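Local coordinates for MutT/nudix family protein (PDB 2W4E) that probably hydrolyses the pyrophosphate bond of ADP-ribose with the help of magnesium, here as its Nudix domain without the N-terminal part of the protein, at residues F72-S77 and V81-L86; T34-G39 and G126-T131; L87-T92 and T140-L145; A50-L55 and S64-L69. All blocks are in the same frame, centred on the assembly; numbering follows the deposited sequence.

Interaction 1 (F72-S77 and V81-L86); sequences FYPQPS and VVFYPL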
loop_
_atom_site.group_PDB
_atom_site.type_symbol
_atom_site.label_atom_id
_atom_site.label_comp_id
_atom_site.label_asym_id
_atom_site.label_seq_id
_atom_site.Cartn_x
_atom_site.Cartn_y
_atom_site.Cartn_z
ATOM N N PHE A 72 3.812 1.056 -7.993
ATOM C CA PHE A 72 3.358 -0.286 -7.519
ATOM C C PHE A 72 2.168 -0.785 -8.320
ATOM O O PHE A 72 1.437 0.022 -8.874
ATOM C CB PHE A 72 3.005 -0.317 -6.001
ATOM C CG PHE A 72 1.879 0.642 -5.589
ATOM C CD1 PHE A 72 0.571 0.167 -5.424
ATOM C CD2 PHE A 72 2.145 1.990 -5.298
ATOM C CE1 PHE A 72 -0.492 1.018 -5.047
ATOM C CE2 PHE A 72 1.045 2.885 -4.904
ATOM C CZ PHE A 72 -0.238 2.370 -4.753
ATOM N N TYR A 73 1.968 -2.102 -8.336
ATOM C CA TYR A 73 0.744 -2.718 -8.865
ATOM C C TYR A 73 -0.272 -2.900 -7.727
ATOM O O TYR A 73 0.018 -3.594 -6.746
ATOM C CB TYR A 73 1.036 -4.117 -9.437
ATOM C CG TYR A 73 2.132 -4.184 -10.492
ATOM C CD1 TYR A 73 1.863 -3.880 -11.822
ATOM C CD2 TYR A 73 3.430 -4.603 -10.156
ATOM C CE1 TYR A 73 2.861 -3.963 -12.809
ATOM C CE2 TYR A 73 4.443 -4.688 -11.144
ATOM C CZ TYR A 73 4.139 -4.355 -12.457
ATOM O OH TYR A 73 5.111 -4.439 -13.441
ATOM N N PRO A 74 -1.451 -2.291 -7.848
ATOM C CA PRO A 74 -2.436 -2.400 -6.777
ATOM C C PRO A 74 -3.049 -3.813 -6.676
ATOM O O PRO A 74 -3.476 -4.223 -5.595
ATOM C CB PRO A 74 -3.498 -1.366 -7.193
ATOM C CG PRO A 74 -3.423 -1.366 -8.678
ATOM C CD PRO A 74 -1.935 -1.415 -8.930
ATOM N N GLN A 75 -3.085 -4.541 -7.789
ATOM C CA GLN A 75 -3.725 -5.851 -7.820
ATOM C C GLN A 75 -3.090 -6.729 -8.909
ATOM O O GLN A 75 -3.712 -7.009 -9.924
ATOM C CB GLN A 75 -5.222 -5.687 -8.049
ATOM C CG GLN A 75 -6.020 -5.716 -6.762
ATOM C CD GLN A 75 -7.526 -5.735 -6.990
ATOM O OE1 GLN A 75 -8.090 -4.813 -7.587
ATOM N NE2 GLN A 75 -8.179 -6.793 -6.520
ATOM N N PRO A 76 -1.834 -7.155 -8.693
ATOM C CA PRO A 76 -1.092 -7.819 -9.783
ATOM C C PRO A 76 -1.625 -9.217 -10.123
ATOM O O PRO A 76 -1.222 -9.793 -11.139
ATOM C CB PRO A 76 0.349 -7.889 -9.251
ATOM C CG PRO A 76 0.219 -7.859 -7.739
ATOM C CD PRO A 76 -1.034 -7.030 -7.455
ATOM N N SER A 77 -2.545 -9.736 -9.314
ATOM C CA SER A 77 -3.117 -11.064 -9.562
ATOM C C SER A 77 -4.113 -10.972 -10.695
ATOM O O SER A 77 -4.175 -11.878 -11.529
ATOM C CB SER A 77 -3.741 -11.666 -8.290
ATOM O OG SER A 77 -4.942 -10.996 -7.886
ATOM N N VAL A 81 -2.312 -2.918 -14.289
ATOM C CA VAL A 81 -2.241 -1.454 -14.053
ATOM C C VAL A 81 -1.129 -1.125 -13.048
ATOM O O VAL A 81 -0.898 -1.900 -12.094
ATOM C CB VAL A 81 -3.587 -0.850 -13.601
ATOM C CG1 VAL A 81 -3.897 -1.268 -12.200
ATOM C CG2 VAL A 81 -3.546 0.721 -13.638
ATOM N N VAL A 82 -0.401 -0.028 -13.310
ATOM C CA VAL A 82 0.612 0.490 -12.392
ATOM C C VAL A 82 0.135 1.840 -11.838
ATOM O O VAL A 82 -0.373 2.700 -12.587
ATOM C CB VAL A 82 2.001 0.633 -13.053
ATOM C CG1 VAL A 82 3.064 1.115 -12.066
ATOM C CG2 VAL A 82 2.434 -0.683 -13.660
ATOM N N PHE A 83 0.293 1.990 -10.525
ATOM C CA PHE A 83 -0.006 3.226 -9.811
ATOM C C PHE A 83 1.317 3.892 -9.497
ATOM O O PHE A 83 2.205 3.263 -8.929
ATOM C CB PHE A 83 -0.771 2.879 -8.506
ATOM C CG PHE A 83 -2.233 2.593 -8.724
ATOM C CD1 PHE A 83 -2.763 2.554 -10.028
ATOM C CD2 PHE A 83 -3.071 2.301 -7.645
ATOM C CE1 PHE A 83 -4.092 2.298 -10.245
ATOM C CE2 PHE A 83 -4.421 2.041 -7.836
ATOM C CZ PHE A 83 -4.952 2.024 -9.106
ATOM N N TYR A 84 1.452 5.160 -9.895
ATOM C CA TYR A 84 2.629 5.954 -9.608
ATOM C C TYR A 84 2.361 7.009 -8.547
ATOM O O TYR A 84 1.659 7.995 -8.812
ATOM C CB TYR A 84 3.162 6.631 -10.891
ATOM C CG TYR A 84 3.746 5.634 -11.847
ATOM C CD1 TYR A 84 5.046 5.165 -11.685
ATOM C CD2 TYR A 84 2.984 5.146 -12.914
ATOM C CE1 TYR A 84 5.586 4.230 -12.562
ATOM C CE2 TYR A 84 3.526 4.204 -13.808
ATOM C CZ TYR A 84 4.809 3.758 -13.609
ATOM O OH TYR A 84 5.311 2.829 -14.474
ATOM N N PRO A 85 2.910 6.820 -7.339
ATOM C CA PRO A 85 2.639 7.820 -6.299
ATOM C C PRO A 85 3.621 8.996 -6.323
ATOM O O PRO A 85 4.807 8.799 -6.649
ATOM C CB PRO A 85 2.738 7.021 -4.993
ATOM C CG PRO A 85 3.692 5.892 -5.294
ATOM C CD PRO A 85 3.578 5.623 -6.816
ATOM N N LEU A 86 3.118 10.215 -6.070
ATOM C CA LEU A 86 3.985 11.378 -5.861
ATOM C C LEU A 86 3.602 12.160 -4.600
ATOM O O LEU A 86 2.393 12.323 -4.276
ATOM C CB LEU A 86 4.041 12.322 -7.089
ATOM C CG LEU A 86 4.686 11.720 -8.375
ATOM C CD1 LEU A 86 3.611 11.229 -9.271
ATOM C CD2 LEU A 86 5.589 12.729 -9.138
HETATM O O HOH W 1 -2.170 -4.204 -10.606
#

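Interaction 2 (T34-G39 and G126-T131); sequences TEIVAG and GPSSLT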
loop_
_atom_site.group_PDB
_atom_site.type_symbol
_atom_site.label_atom_id
_atom_site.label_comp_id
_atom_site.label_asym_id
_atom_site.label_seq_id
_atom_site.Cartn_x
_atom_site.Cartn_y
_atom_site.Cartn_z
ATOM N N THR A 34 -12.129 8.132 2.482
ATOM C CA THR A 34 -11.019 9.084 2.530
ATOM C C THR A 34 -9.878 8.586 1.625
ATOM O O THR A 34 -9.379 7.436 1.786
ATOM C CB THR A 34 -10.497 9.236 3.987
ATOM O OG1 THR A 34 -11.574 9.690 4.796
ATOM C CG2 THR A 34 -9.417 10.300 4.057
ATOM N N GLU A 35 -9.500 9.431 0.674
ATOM C CA GLU A 35 -8.463 9.112 -0.301
ATOM C C GLU A 35 -7.532 10.303 -0.501
ATOM O O GLU A 35 -7.890 11.453 -0.186
ATOM C CB GLU A 35 -9.096 8.772 -1.652
ATOM C CG GLU A 35 -10.039 7.565 -1.602
ATOM C CD GLU A 35 -10.735 7.322 -2.923
ATOM O OE1 GLU A 35 -10.973 8.307 -3.669
ATOM O OE2 GLU A 35 -11.037 6.154 -3.220
ATOM N N ILE A 36 -6.343 10.033 -1.022
ATOM C CA ILE A 36 -5.522 11.125 -1.627
ATOM C C ILE A 36 -6.012 11.396 -3.069
ATOM O O ILE A 36 -6.957 10.748 -3.530
ATOM C CB ILE A 36 -3.987 10.826 -1.552
ATOM C CG1 ILE A 36 -3.617 9.570 -2.349
ATOM C CG2 ILE A 36 -3.507 10.718 -0.061
ATOM C CD1 ILE A 36 -2.037 9.424 -2.535
ATOM N N VAL A 37 -5.414 12.373 -3.761
ATOM C CA VAL A 37 -5.786 12.727 -5.130
ATOM C C VAL A 37 -5.322 11.651 -6.079
ATOM O O VAL A 37 -4.238 11.107 -5.890
ATOM C CB VAL A 37 -5.165 14.118 -5.521
ATOM C CG1 VAL A 37 -5.403 14.443 -6.998
ATOM C CG2 VAL A 37 -5.769 15.218 -4.637
ATOM N N ALA A 38 -6.119 11.330 -7.101
ATOM C CA ALA A 38 -5.688 10.329 -8.066
ATOM C C ALA A 38 -6.510 10.389 -9.338
ATOM O O ALA A 38 -7.644 10.870 -9.326
ATOM C CB ALA A 38 -5.796 8.906 -7.444
ATOM N N GLY A 39 -5.948 9.860 -10.423
ATOM C CA GLY A 39 -6.635 9.776 -11.706
ATOM C C GLY A 39 -5.787 9.071 -12.755
ATOM O O GLY A 39 -4.566 8.955 -12.612
ATOM N N GLY A 126 -6.311 1.236 0.237
ATOM C CA GLY A 126 -4.937 0.692 0.134
ATOM C C GLY A 126 -3.926 1.595 -0.609
ATOM O O GLY A 126 -2.857 1.889 -0.068
ATOM N N PRO A 127 -4.241 2.016 -1.841
ATOM C CA PRO A 127 -3.291 2.886 -2.599
ATOM C C PRO A 127 -2.942 4.194 -1.851
ATOM O O PRO A 127 -1.767 4.619 -1.847
ATOM C CB PRO A 127 -4.036 3.189 -3.898
ATOM C CG PRO A 127 -4.974 1.988 -4.109
ATOM C CD PRO A 127 -5.393 1.596 -2.676
ATOM N N SER A 128 -3.931 4.806 -1.212
ATOM C CA SER A 128 -3.674 5.990 -0.383
ATOM C C SER A 128 -2.839 5.663 0.805
ATOM O O SER A 128 -1.930 6.428 1.117
ATOM C CB SER A 128 -4.963 6.716 0.079
ATOM O OG SER A 128 -5.731 7.119 -1.054
ATOM N N SER A 129 -3.130 4.546 1.483
ATOM C CA SER A 129 -2.316 4.195 2.681
ATOM C C SER A 129 -0.877 3.924 2.273
ATOM O O SER A 129 0.036 4.321 2.975
ATOM C CB SER A 129 -2.827 2.935 3.431
ATOM O OG SER A 129 -4.138 3.148 3.879
ATOM N N LEU A 130 -0.677 3.220 1.160
ATOM C CA LEU A 130 0.697 2.845 0.800
ATOM C C LEU A 130 1.467 4.133 0.462
ATOM O O LEU A 130 2.621 4.266 0.794
ATOM C CB LEU A 130 0.724 1.880 -0.404
ATOM C CG LEU A 130 2.096 1.474 -0.960
ATOM C CD1 LEU A 130 3.119 1.013 0.162
ATOM C CD2 LEU A 130 1.926 0.384 -1.990
ATOM N N THR A 131 0.811 5.085 -0.197
ATOM C CA THR A 131 1.501 6.339 -0.574
ATOM C C THR A 131 1.924 7.098 0.686
ATOM O O THR A 131 3.029 7.667 0.750
ATOM C CB THR A 131 0.596 7.184 -1.478
ATOM O OG1 THR A 131 0.295 6.421 -2.642
ATOM C CG2 THR A 131 1.282 8.533 -1.921
#

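Interaction 3 (L87-T92 and T140-L145); sequences LALGVT and TRRGLL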
loop_
_atom_site.group_PDB
_atom_site.type_symbol
_atom_site.label_atom_id
_atom_site.label_comp_id
_atom_site.label_asym_id
_atom_site.label_seq_id
_atom_site.Cartn_x
_atom_site.Cartn_y
_atom_site.Cartn_z
ATOM N N LEU A 87 4.624 12.670 -3.931
ATOM C CA LEU A 87 4.426 13.671 -2.885
ATOM C C LEU A 87 4.504 15.108 -3.469
ATOM O O LEU A 87 5.540 15.511 -4.036
ATOM C CB LEU A 87 5.487 13.482 -1.829
ATOM C CG LEU A 87 5.559 14.548 -0.734
ATOM C CD1 LEU A 87 4.221 14.572 0.106
ATOM C CD2 LEU A 87 6.750 14.243 0.164
ATOM N N ALA A 88 3.428 15.868 -3.329
ATOM C CA ALA A 88 3.419 17.284 -3.760
ATOM C C ALA A 88 3.537 18.223 -2.528
ATOM O O ALA A 88 2.769 18.113 -1.556
ATOM C CB ALA A 88 2.148 17.583 -4.588
ATOM N N LEU A 89 4.507 19.139 -2.565
ATOM C CA LEU A 89 4.756 20.031 -1.416
ATOM C C LEU A 89 4.431 21.465 -1.777
ATOM O O LEU A 89 4.277 21.805 -2.979
ATOM C CB LEU A 89 6.223 19.900 -0.947
ATOM C CG LEU A 89 6.436 18.409 -0.605
ATOM C CD1 LEU A 89 7.836 17.936 -0.824
ATOM C CD2 LEU A 89 5.924 18.033 0.824
ATOM N N GLY A 90 4.329 22.316 -0.759
ATOM C CA GLY A 90 4.045 23.737 -1.031
ATOM C C GLY A 90 2.721 23.966 -1.747
ATOM O O GLY A 90 2.575 24.935 -2.495
ATOM N N VAL A 91 1.728 23.109 -1.492
ATOM C CA VAL A 91 0.471 23.159 -2.228
ATOM C C VAL A 91 -0.430 24.334 -1.801
ATOM O O VAL A 91 -0.603 24.605 -0.611
ATOM C CB VAL A 91 -0.318 21.811 -2.116
ATOM C CG1 VAL A 91 -1.610 21.899 -2.939
ATOM C CG2 VAL A 91 0.586 20.624 -2.599
ATOM N N THR A 92 -0.912 25.079 -2.793
ATOM C CA THR A 92 -1.870 26.170 -2.576
ATOM C C THR A 92 -3.219 25.737 -3.148
ATOM O O THR A 92 -3.240 24.963 -4.089
ATOM C CB THR A 92 -1.418 27.497 -3.304
ATOM O OG1 THR A 92 -1.129 27.214 -4.662
ATOM C CG2 THR A 92 -0.158 28.078 -2.658
ATOM N N THR A 140 9.131 13.618 7.418
ATOM C CA THR A 140 9.793 13.684 8.738
ATOM C C THR A 140 11.118 14.416 8.604
ATOM O O THR A 140 11.433 15.268 9.407
ATOM C CB THR A 140 10.057 12.276 9.275
ATOM O OG1 THR A 140 8.827 11.528 9.233
ATOM C CG2 THR A 140 10.602 12.346 10.724
ATOM N N ARG A 141 11.876 14.077 7.575
ATOM C CA ARG A 141 13.147 14.752 7.288
ATOM C C ARG A 141 13.010 16.256 7.089
ATOM O O ARG A 141 13.827 17.023 7.595
ATOM C CB ARG A 141 13.813 14.131 6.078
ATOM C CG ARG A 141 14.286 12.736 6.374
ATOM C CD ARG A 141 15.223 12.203 5.308
ATOM N NE ARG A 141 14.590 12.014 4.001
ATOM C CZ ARG A 141 14.033 10.878 3.563
ATOM N NH1 ARG A 141 13.980 9.794 4.336
ATOM N NH2 ARG A 141 13.523 10.820 2.334
ATOM N N ARG A 142 11.953 16.680 6.408
ATOM C CA ARG A 142 11.679 18.111 6.211
ATOM C C ARG A 142 11.055 18.807 7.436
ATOM O O ARG A 142 10.837 20.029 7.412
ATOM C CB ARG A 142 10.758 18.295 5.003
ATOM C CG ARG A 142 11.407 17.929 3.702
ATOM C CD ARG A 142 10.374 17.856 2.600
ATOM N NE ARG A 142 10.994 17.299 1.409
ATOM C CZ ARG A 142 11.307 18.016 0.336
ATOM N NH1 ARG A 142 11.017 19.302 0.307
ATOM N NH2 ARG A 142 11.871 17.437 -0.718
ATOM N N GLY A 143 10.754 18.032 8.485
ATOM C CA GLY A 143 10.082 18.544 9.696
ATOM C C GLY A 143 8.631 18.922 9.485
ATOM O O GLY A 143 8.076 19.684 10.282
ATOM N N LEU A 144 8.000 18.416 8.416
ATOM C CA LEU A 144 6.571 18.688 8.171
ATOM C C LEU A 144 5.691 17.766 9.019
ATOM O O LEU A 144 4.557 18.113 9.383
ATOM C CB LEU A 144 6.219 18.529 6.684
ATOM C CG LEU A 144 6.700 19.664 5.772
ATOM C CD1 LEU A 144 6.714 19.244 4.296
ATOM C CD2 LEU A 144 5.890 20.957 5.985
ATOM N N LEU A 145 6.237 16.582 9.301
ATOM C CA LEU A 145 5.649 15.603 10.210
ATOM C C LEU A 145 6.546 15.434 11.430
ATOM O O LEU A 145 7.761 15.177 11.283
ATOM C CB LEU A 145 5.497 14.237 9.503
ATOM C CG LEU A 145 4.903 13.063 10.281
ATOM C CD1 LEU A 145 3.541 13.412 10.892
ATOM C CD2 LEU A 145 4.805 11.853 9.353
#

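Interaction 4 (A50-L55 and S64-L69); sequences AAAREL and SEWVPL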
loop_
_atom_site.group_PDB
_atom_site.type_symbol
_atom_site.label_atom_id
_atom_site.label_comp_id
_atom_site.label_asym_id
_atom_site.label_seq_id
_atom_site.Cartn_x
_atom_site.Cartn_y
_atom_site.Cartn_z
ATOM N N ALA A 50 0.288 14.625 -15.964
ATOM C CA ALA A 50 -0.942 14.030 -15.424
ATOM C C ALA A 50 -1.129 14.444 -13.942
ATOM O O ALA A 50 -2.238 14.808 -13.504
ATOM C CB ALA A 50 -0.876 12.503 -15.536
ATOM N N ALA A 51 -0.039 14.384 -13.192
ATOM C CA ALA A 51 -0.067 14.722 -11.743
ATOM C C ALA A 51 -0.563 16.150 -11.474
ATOM O O ALA A 51 -1.518 16.328 -10.732
ATOM C CB ALA A 51 1.298 14.431 -11.063
ATOM N N ALA A 52 0.015 17.154 -12.138
ATOM C CA ALA A 52 -0.434 18.542 -11.983
ATOM C C ALA A 52 -1.899 18.746 -12.411
ATOM O O ALA A 52 -2.687 19.391 -11.698
ATOM C CB ALA A 52 0.494 19.484 -12.722
ATOM N N ARG A 53 -2.274 18.139 -13.538
ATOM C CA ARG A 53 -3.623 18.214 -14.035
ATOM C C ARG A 53 -4.643 17.712 -13.009
ATOM O O ARG A 53 -5.639 18.381 -12.705
ATOM C CB ARG A 53 -3.779 17.431 -15.374
ATOM C CG ARG A 53 -5.194 17.580 -15.875
ATOM C CD ARG A 53 -5.648 16.747 -17.073
ATOM N NE ARG A 53 -4.981 15.459 -17.159
ATOM C CZ ARG A 53 -5.374 14.368 -16.524
ATOM N NH1 ARG A 53 -6.447 14.403 -15.726
ATOM N NH2 ARG A 53 -4.690 13.242 -16.681
ATOM N N GLU A 54 -4.373 16.537 -12.464
ATOM C CA GLU A 54 -5.224 15.903 -11.485
ATOM C C GLU A 54 -5.340 16.718 -10.204
ATOM O O GLU A 54 -6.459 16.880 -9.626
ATOM C CB GLU A 54 -4.619 14.521 -11.154
ATOM C CG GLU A 54 -5.634 13.492 -10.668
ATOM C CD GLU A 54 -6.832 13.350 -11.616
ATOM O OE1 GLU A 54 -6.670 12.909 -12.769
ATOM O OE2 GLU A 54 -7.937 13.687 -11.196
ATOM N N LEU A 55 -4.186 17.195 -9.727
ATOM C CA LEU A 55 -4.170 18.067 -8.539
ATOM C C LEU A 55 -5.023 19.327 -8.773
ATOM O O LEU A 55 -5.843 19.717 -7.936
ATOM C CB LEU A 55 -2.723 18.456 -8.172
ATOM C CG LEU A 55 -2.602 19.307 -6.884
ATOM C CD1 LEU A 55 -3.058 18.559 -5.621
ATOM C CD2 LEU A 55 -1.141 19.702 -6.720
ATOM N N SER A 64 4.475 23.540 -5.288
ATOM C CA SER A 64 5.787 24.174 -5.479
ATOM C C SER A 64 6.859 23.173 -5.844
ATOM O O SER A 64 7.806 23.505 -6.597
ATOM C CB SER A 64 6.187 24.935 -4.193
ATOM O OG SER A 64 6.774 24.056 -3.268
ATOM N N GLU A 65 6.730 21.936 -5.331
ATOM C CA GLU A 65 7.765 20.876 -5.517
ATOM C C GLU A 65 7.098 19.484 -5.612
ATOM O O GLU A 65 6.099 19.221 -4.924
ATOM C CB GLU A 65 8.787 20.858 -4.363
ATOM C CG GLU A 65 9.918 19.822 -4.527
ATOM C CD GLU A 65 10.808 19.666 -3.319
ATOM O OE1 GLU A 65 10.684 20.442 -2.351
ATOM O OE2 GLU A 65 11.685 18.778 -3.318
ATOM N N TRP A 66 7.659 18.613 -6.440
ATOM C CA TRP A 66 7.148 17.244 -6.644
ATOM C C TRP A 66 8.231 16.242 -6.293
ATOM O O TRP A 66 9.363 16.387 -6.731
ATOM C CB TRP A 66 6.747 17.037 -8.119
ATOM C CG TRP A 66 5.532 17.799 -8.530
ATOM C CD1 TRP A 66 5.481 19.052 -9.080
ATOM C CD2 TRP A 66 4.180 17.357 -8.405
ATOM N NE1 TRP A 66 4.169 19.406 -9.298
ATOM C CE2 TRP A 66 3.356 18.387 -8.889
ATOM C CE3 TRP A 66 3.589 16.197 -7.893
ATOM C CZ2 TRP A 66 1.966 18.283 -8.927
ATOM C CZ3 TRP A 66 2.187 16.083 -7.956
ATOM C CH2 TRP A 66 1.401 17.122 -8.456
ATOM N N VAL A 67 7.901 15.229 -5.505
ATOM C CA VAL A 67 8.861 14.178 -5.123
ATOM C C VAL A 67 8.249 12.827 -5.557
ATOM O O VAL A 67 7.219 12.400 -4.995
ATOM C CB VAL A 67 9.153 14.154 -3.595
ATOM C CG1 VAL A 67 10.176 13.010 -3.219
ATOM C CG2 VAL A 67 9.694 15.513 -3.115
ATOM N N PRO A 68 8.841 12.170 -6.589
ATOM C CA PRO A 68 8.277 10.894 -7.031
ATOM C C PRO A 68 8.555 9.804 -6.022
ATOM O O PRO A 68 9.590 9.802 -5.387
ATOM C CB PRO A 68 9.028 10.585 -8.368
ATOM C CG PRO A 68 9.705 11.855 -8.768
ATOM C CD PRO A 68 9.971 12.600 -7.439
ATOM N N LEU A 69 7.626 8.875 -5.869
ATOM C CA LEU A 69 7.797 7.768 -4.886
ATOM C C LEU A 69 7.685 6.452 -5.639
ATOM O O LEU A 69 7.271 6.461 -6.790
ATOM C CB LEU A 69 6.702 7.851 -3.839
ATOM C CG LEU A 69 6.788 9.083 -2.938
ATOM C CD1 LEU A 69 5.452 9.184 -2.189
ATOM C CD2 LEU A 69 7.987 9.034 -2.004
#

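Interaction 1 (F72-S77 and V81-L86)
F72 and F83 form one hydrogen-bonded antiparallel pair, a single bridge that pins the loop after strand 65-68 to the start of strand 82-93 in the mixed sheet of this Nudix fold. Two nearly straight backbone bonds make it: F72 N to F83 O at 2.9 Å and F83 N to F72 O at 2.8 Å. With CG lying between backbone N and carbonyl carbon (chi1 60°), the F72 ring folds back so that F83 CB sits over one face, 3.9 Å from its centroid, while the F83 ring turns an edge to it in an offset edge-to-face pair, planes at 79°. P74, whose rigid ring suits close packing, places CG over the centre of the F83 ring, a CH-pi contact of 3.7 Å to the centroid. Replacing F83 by an alanine would probably leave P74 CG without the ring beneath it and open a gap beside F72 and P127. Apolar contacts flank the rings: P74 CG meets V81 CG1 at 3.6 Å, and Y73, which also packs on L29 of the second subunit, brings CE1 against V82 CG2. Beyond them a water accepts from Q75 N and donates to V81 O, 3.0 Å from each.

Interaction 2 (T34-G39 and G126-T131)
S128 and I36 are turned toward each other by their first torsions. In S128, OG stands anti to the carbonyl carbon (chi1 -58°), which carries the hydroxyl across to the strand; in I36, CG1 lies between backbone N and carbonyl carbon (chi1 63°), and the chain runs straight out to CD1 (chi2 168°). I36 N donates to S128 OG at 3.0 Å in a nearly linear bond, so the N-H of the buried I36 is satisfied by a helix side chain. The same OG is hydrogen-bonded to D125 OD2, just before the helix, and the carboxylate probably orients the hydroxyl to receive I36 N. Serine fits because it is short: its OG also rests 3.5 Å from E35 CA. In the Nudix sandwich this places the start of helix 126-141 against the strands leading into the Nudix box. One turn on, T131 supplies the apolar half of the contact, its CG2 only 3.5 Å from I36 CD1, tighter than usual for two methyl groups. Being beta-branched, T131 can present that methyl to the isoleucine while OG1 turns back into its own helix and donates to P127 O at 2.9 Å; that oxygen also accepts from T131 N.

Interaction 3 (L87-T92 and T140-L145)
L89 reaches out from strand 82-93 with its two methyl groups divided between R142 and L144, on the turn that follows helix 126-141. L89 has the most surface covered of the three, and it is the buried member, so a branched apolar side chain suits it: one methyl can serve each partner. CD1 stands over the centre of the R142 guanidinium, 3.6 Å above its plane, with NH1 the nearest atom at 3.6 Å and CZ at 3.7 Å. R142 leaves its backbone with CG anti to the carbonyl carbon and is extended from CG to NE (chi3 -171°), long enough to bring the flat head across to the leucine. That head is held from its rim by two carboxylates, since NE forms a salt bridge with E138 OE2 and NH1 another with E65 OE1, the latter on the strand next to L89. The second partner, L144, crosses L89 obliquely and offers CD1 to L89 CD2 at 3.8 Å; it also packs on L139 and L111. Between R142 and L144 the chain leaves the helix through a Schellman motif at G143, whose positive phi suits a residue without CB and whose N bonds to T140 O at 3.0 Å. This turn puts the arginine and the leucine side by side toward the strand. A guanidinium is polar round its rim and poor in hydrogen-bonding capacity over its faces, so a leucine methyl can cover one face while the rim keeps its salt bridges: apolar packing and charge pairing share one arginine at little probable cost to either.

Interaction 4 (A50-L55 and S64-L69)
W66 of strand 65-68 drives its indole against helix 47-59, meeting A51, A52 and L55. From CB the side chain sets out toward the helix, with CG anti to the carbonyl carbon (chi1 -70°), and the ring is then turned about a right angle from that bond (chi2 92°), so the six-membered part leads. On the way CE3 passes beside L86 CB of the neighbouring strand. CZ3 comes next, 3.6 Å from A51 CB and also near A88. CH2, at the far end, touches A51 C at 3.7 Å and L55 CD2 at 4.0 Å, while CZ2 lies 3.9 Å from A52 CA. All three helix residues approach obliquely to the ring. Alanines suit this surface because their small side chains let a wide indole come close to the helix backbone, even though the axes of the two short segments stay 11.4 Å apart and cross at 121°. The helix belongs to the Nudix box, and W66 takes the side away from R53, whose guanidinium is shared among E54, E45 and E57, its bond to E54 being weak; in relatives, glutamates of this helix bind magnesium. With an alanine in place of W66, A51 and L55 would probably lose their cover and a gap would open between helix and sheet. No hydrogen bond crosses the contact, so its hold is dispersion and exclusion of water, while R53 and the carboxylates around it pair away from the indole.

Following the chain, residues 34-39 open interaction 2, whose loop is the longest of the four. Within its span interaction 4 opens at 50-55 and closes at 64-69, joining the Nudix-box helix to strand 65-68, and then interaction 1 opens at 72-77 and closes at 81-86, fixing the next loop to strand 82-93. That same strand opens interaction 3 at 87-92. Interaction 2 closes at 126-131 before interaction 3 does at 140-145, so these two cross, sharing helix 126-141. Interactions 4, 1 and 3 follow in series along neighbouring strands, while interactions 1 and 2 touch through F72 and L130. Together they place helices 47-59 and 126-141 against the mixed sheet.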